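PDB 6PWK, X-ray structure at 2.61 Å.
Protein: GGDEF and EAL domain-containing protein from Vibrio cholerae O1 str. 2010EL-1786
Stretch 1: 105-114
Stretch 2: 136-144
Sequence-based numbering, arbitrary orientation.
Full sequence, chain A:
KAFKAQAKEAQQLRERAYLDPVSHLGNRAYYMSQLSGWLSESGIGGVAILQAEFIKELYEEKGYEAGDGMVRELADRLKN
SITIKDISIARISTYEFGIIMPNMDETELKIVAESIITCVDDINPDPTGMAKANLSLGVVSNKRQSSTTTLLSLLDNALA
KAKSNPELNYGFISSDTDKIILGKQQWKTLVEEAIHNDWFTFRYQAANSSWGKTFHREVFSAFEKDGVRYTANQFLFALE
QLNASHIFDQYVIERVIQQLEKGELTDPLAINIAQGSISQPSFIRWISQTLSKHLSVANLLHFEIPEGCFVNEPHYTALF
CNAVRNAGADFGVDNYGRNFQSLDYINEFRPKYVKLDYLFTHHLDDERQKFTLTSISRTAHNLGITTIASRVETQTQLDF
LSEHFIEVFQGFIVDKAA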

# COMPACT_ATOMS: atom_id res chain seq x y z
N ASP A 105 -37.20 13.92 -7.54
CA ASP A 105 -36.68 15.26 -7.33
C ASP A 105 -35.88 15.29 -6.03
O ASP A 105 -35.62 14.25 -5.42
N GLU A 106 -35.50 16.49 -5.59
CA GLU A 106 -34.54 16.61 -4.49
C GLU A 106 -35.11 16.06 -3.18
O GLU A 106 -34.41 15.34 -2.46
N THR A 107 -36.37 16.36 -2.87
CA THR A 107 -36.95 15.90 -1.61
C THR A 107 -37.11 14.39 -1.60
O THR A 107 -36.93 13.75 -0.56
N GLU A 108 -37.45 13.80 -2.75
CA GLU A 108 -37.62 12.35 -2.81
C GLU A 108 -36.28 11.63 -2.64
O GLU A 108 -36.23 10.55 -2.04
N LEU A 109 -35.20 12.22 -3.14
CA LEU A 109 -33.88 11.62 -2.96
C LEU A 109 -33.46 11.65 -1.50
O LEU A 109 -32.79 10.72 -1.02
N LYS A 110 -33.84 12.70 -0.77
CA LYS A 110 -33.44 12.82 0.63
C LYS A 110 -34.06 11.72 1.48
O LYS A 110 -33.40 11.16 2.36
N ILE A 111 -35.33 11.38 1.22
CA ILE A 111 -35.97 10.30 1.97
C ILE A 111 -35.34 8.96 1.61
O ILE A 111 -35.18 8.09 2.47
N VAL A 112 -34.97 8.78 0.34
CA VAL A 112 -34.25 7.57 -0.04
C VAL A 112 -32.87 7.55 0.61
O VAL A 112 -32.44 6.52 1.15
N ALA A 113 -32.17 8.69 0.60
CA ALA A 113 -30.87 8.76 1.25
C ALA A 113 -31.00 8.61 2.76
O ALA A 113 -30.14 8.00 3.41
N GLU A 114 -32.07 9.17 3.35
CA GLU A 114 -32.30 8.99 4.77
C GLU A 114 -32.58 7.53 5.09
O GLU A 114 -32.12 7.01 6.12
N SER A 136 -20.03 6.99 4.71
CA SER A 136 -20.28 8.30 4.13
C SER A 136 -21.18 8.14 2.91
O SER A 136 -21.01 7.21 2.12
N LEU A 137 -22.14 9.05 2.78
CA LEU A 137 -23.13 8.99 1.71
C LEU A 137 -23.15 10.33 0.99
O LEU A 137 -23.39 11.37 1.61
N GLY A 138 -22.89 10.30 -0.32
CA GLY A 138 -23.00 11.47 -1.16
C GLY A 138 -24.13 11.28 -2.17
O GLY A 138 -24.23 10.22 -2.80
N VAL A 139 -24.98 12.29 -2.29
CA VAL A 139 -26.12 12.25 -3.19
C VAL A 139 -26.12 13.52 -4.02
O VAL A 139 -25.83 14.61 -3.52
N VAL A 140 -26.42 13.38 -5.32
CA VAL A 140 -26.58 14.53 -6.21
C VAL A 140 -27.87 14.36 -6.99
O VAL A 140 -28.26 13.24 -7.35
N SER A 141 -28.56 15.48 -7.23
CA SER A 141 -29.76 15.51 -8.04
C SER A 141 -29.43 16.15 -9.38
O SER A 141 -28.85 17.24 -9.43
N ASN A 142 -29.79 15.46 -10.46
CA ASN A 142 -29.51 15.95 -11.81
C ASN A 142 -30.63 16.90 -12.21
O ASN A 142 -31.73 16.47 -12.56
N LYS A 143 -30.36 18.20 -12.16
CA LYS A 143 -31.30 19.23 -12.56
C LYS A 143 -30.84 19.98 -13.81
O LYS A 143 -31.46 20.98 -14.18
N ARG A 144 -29.76 19.53 -14.44
CA ARG A 144 -29.31 20.05 -15.72
C ARG A 144 -28.84 18.87 -16.57
O ARG A 144 -28.67 17.75 -16.07

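The oddest contact here is that of a lysine whose carbon lies nearer its acidic partner than its charged nitrogen does: Lys143 CE is 3.1 Å from Glu106 OE2, whereas Lys143 NZ is 3.9 Å from Glu106 OE2, a long salt bridge. No hydrogen bond joins the two stretches; the rest is van der Waals packing, mostly of apolar side chains. Helix 106-114 lies over the strand that begins at Ser136 nearly antiparallel, at 158°, with the axes 8.9 Å apart at their closest.

Near the later end of the helical stretch, Ala113 points toward the strand and ends at CB, which lies 3.7 Å from Leu137 CD2 and 3.8 Å from Val139 CG1, so one methyl touches both branched side chains. Leu137, with chi1 t and chi2 p, also brings CD2 to 3.5 Å from the backbone oxygen Ala113 O. Val139 is in the m rotamer. Along the strand, Leu137, Val139 and Ser141 all point toward the helix, the alternation expected of an extended chain, while Val140 points away and Gly138 has no side chain to offer.

One helical turn before Ala113, Leu109 also points toward the strand. Its m, t rotamer carries CD1 to 3.5 Å from Ser141 CB and 4.1 Å from Val140 O. Buried apolar branches at Leu109, Leu137 and Val139 thus fill the space between helix and strand. Serine suits its place: its short side chain lets CB meet the leucine methyl while the hydroxyl takes a polar partner: with chi1 p, Ser141 OG accepts a hydrogen bond of 2.7 Å from Lys143 NZ.

Lys143 (m, t, t, p) links this buried serine to the contact's more exposed margin, where two long, flexible side chains can meet. Glu106 reaches it with chi1 p and chi2 m, although its CA-to-CB bond points sideways. Just before it, Asp105 caps the helix: Asp105 OD1 accepts a weak bond from Glu108 N at 3.4 Å.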

# COMPACT_ATOMS: atom_id res chain seq x y z
CB ASP A 105 -37.81 16.29 -7.36
CG ASP A 105 -38.73 16.18 -6.16
OD1 ASP A 105 -38.84 15.09 -5.58
OD2 ASP A 105 -39.34 17.21 -5.79
CB GLU A 106 -34.11 18.07 -4.32
CG GLU A 106 -35.24 19.07 -4.06
CD GLU A 106 -36.10 19.34 -5.28
OE1 GLU A 106 -37.16 19.99 -5.13
OE2 GLU A 106 -35.72 18.90 -6.38
CB THR A 107 -38.29 16.59 -1.37
OG1 THR A 107 -38.13 18.01 -1.46
CG2 THR A 107 -38.83 16.24 0.01
CB GLU A 108 -38.28 11.96 -4.14
CG GLU A 108 -39.76 12.31 -4.21
CD GLU A 108 -40.30 12.30 -5.62
OE1 GLU A 108 -39.53 12.57 -6.56
OE2 GLU A 108 -41.51 12.02 -5.80
CB LEU A 109 -32.85 12.35 -3.81
CG LEU A 109 -33.10 12.36 -5.31
CD1 LEU A 109 -32.12 13.31 -5.97
CD2 LEU A 109 -32.97 10.96 -5.89
CB LYS A 110 -33.82 14.20 1.16
CG LYS A 110 -33.08 15.36 0.50
CD LYS A 110 -33.28 16.65 1.29
CE LYS A 110 -32.29 17.73 0.88
NZ LYS A 110 -32.73 18.47 -0.34
CB ILE A 111 -37.49 10.31 1.71
CG1 ILE A 111 -38.10 11.63 2.18
CG2 ILE A 111 -38.16 9.13 2.40
CD1 ILE A 111 -39.61 11.69 2.05
CB VAL A 112 -34.15 7.48 -1.58
CG1 VAL A 112 -33.27 6.30 -1.98
CG2 VAL A 112 -35.53 7.35 -2.19
CB ALA A 113 -30.18 10.08 0.90
CB GLU A 114 -33.47 9.86 5.23
CG GLU A 114 -33.26 10.51 6.59
CD GLU A 114 -32.28 11.66 6.53
OE1 GLU A 114 -32.49 12.58 5.71
OE2 GLU A 114 -31.30 11.65 7.31
CB SER A 136 -18.97 9.00 3.74
OG SER A 136 -18.12 9.12 4.86
CB LEU A 137 -24.52 8.66 2.26
CG LEU A 137 -25.64 8.57 1.22
CD1 LEU A 137 -25.41 7.39 0.28
CD2 LEU A 137 -27.00 8.45 1.90
CB VAL A 139 -27.46 12.09 -2.42
CG1 VAL A 139 -27.44 10.84 -1.56
CG2 VAL A 139 -27.73 13.30 -1.54
CB VAL A 140 -25.37 14.72 -7.16
CG1 VAL A 140 -24.15 13.97 -6.66
CG2 VAL A 140 -25.71 14.35 -8.60
CB SER A 141 -30.87 16.30 -7.35
OG SER A 141 -30.57 17.68 -7.31
CB ASN A 142 -29.38 14.79 -12.79
CG ASN A 142 -28.61 15.17 -14.04
OD1 ASN A 142 -27.73 16.03 -14.00
ND2 ASN A 142 -28.93 14.52 -15.15
CB LYS A 143 -31.56 20.20 -11.41
CG LYS A 143 -32.05 19.53 -10.13
CD LYS A 143 -32.79 20.52 -9.23
CE LYS A 143 -33.17 19.90 -7.90
NZ LYS A 143 -32.05 19.95 -6.91
CB ARG A 144 -28.19 21.09 -15.57
CG ARG A 144 -28.63 22.39 -14.92
CD ARG A 144 -27.49 23.41 -14.88
NE ARG A 144 -27.94 24.70 -14.37
CZ ARG A 144 -27.16 25.77 -14.25
NH1 ARG A 144 -25.89 25.71 -14.62
NH2 ARG A 144 -27.66 26.90 -13.77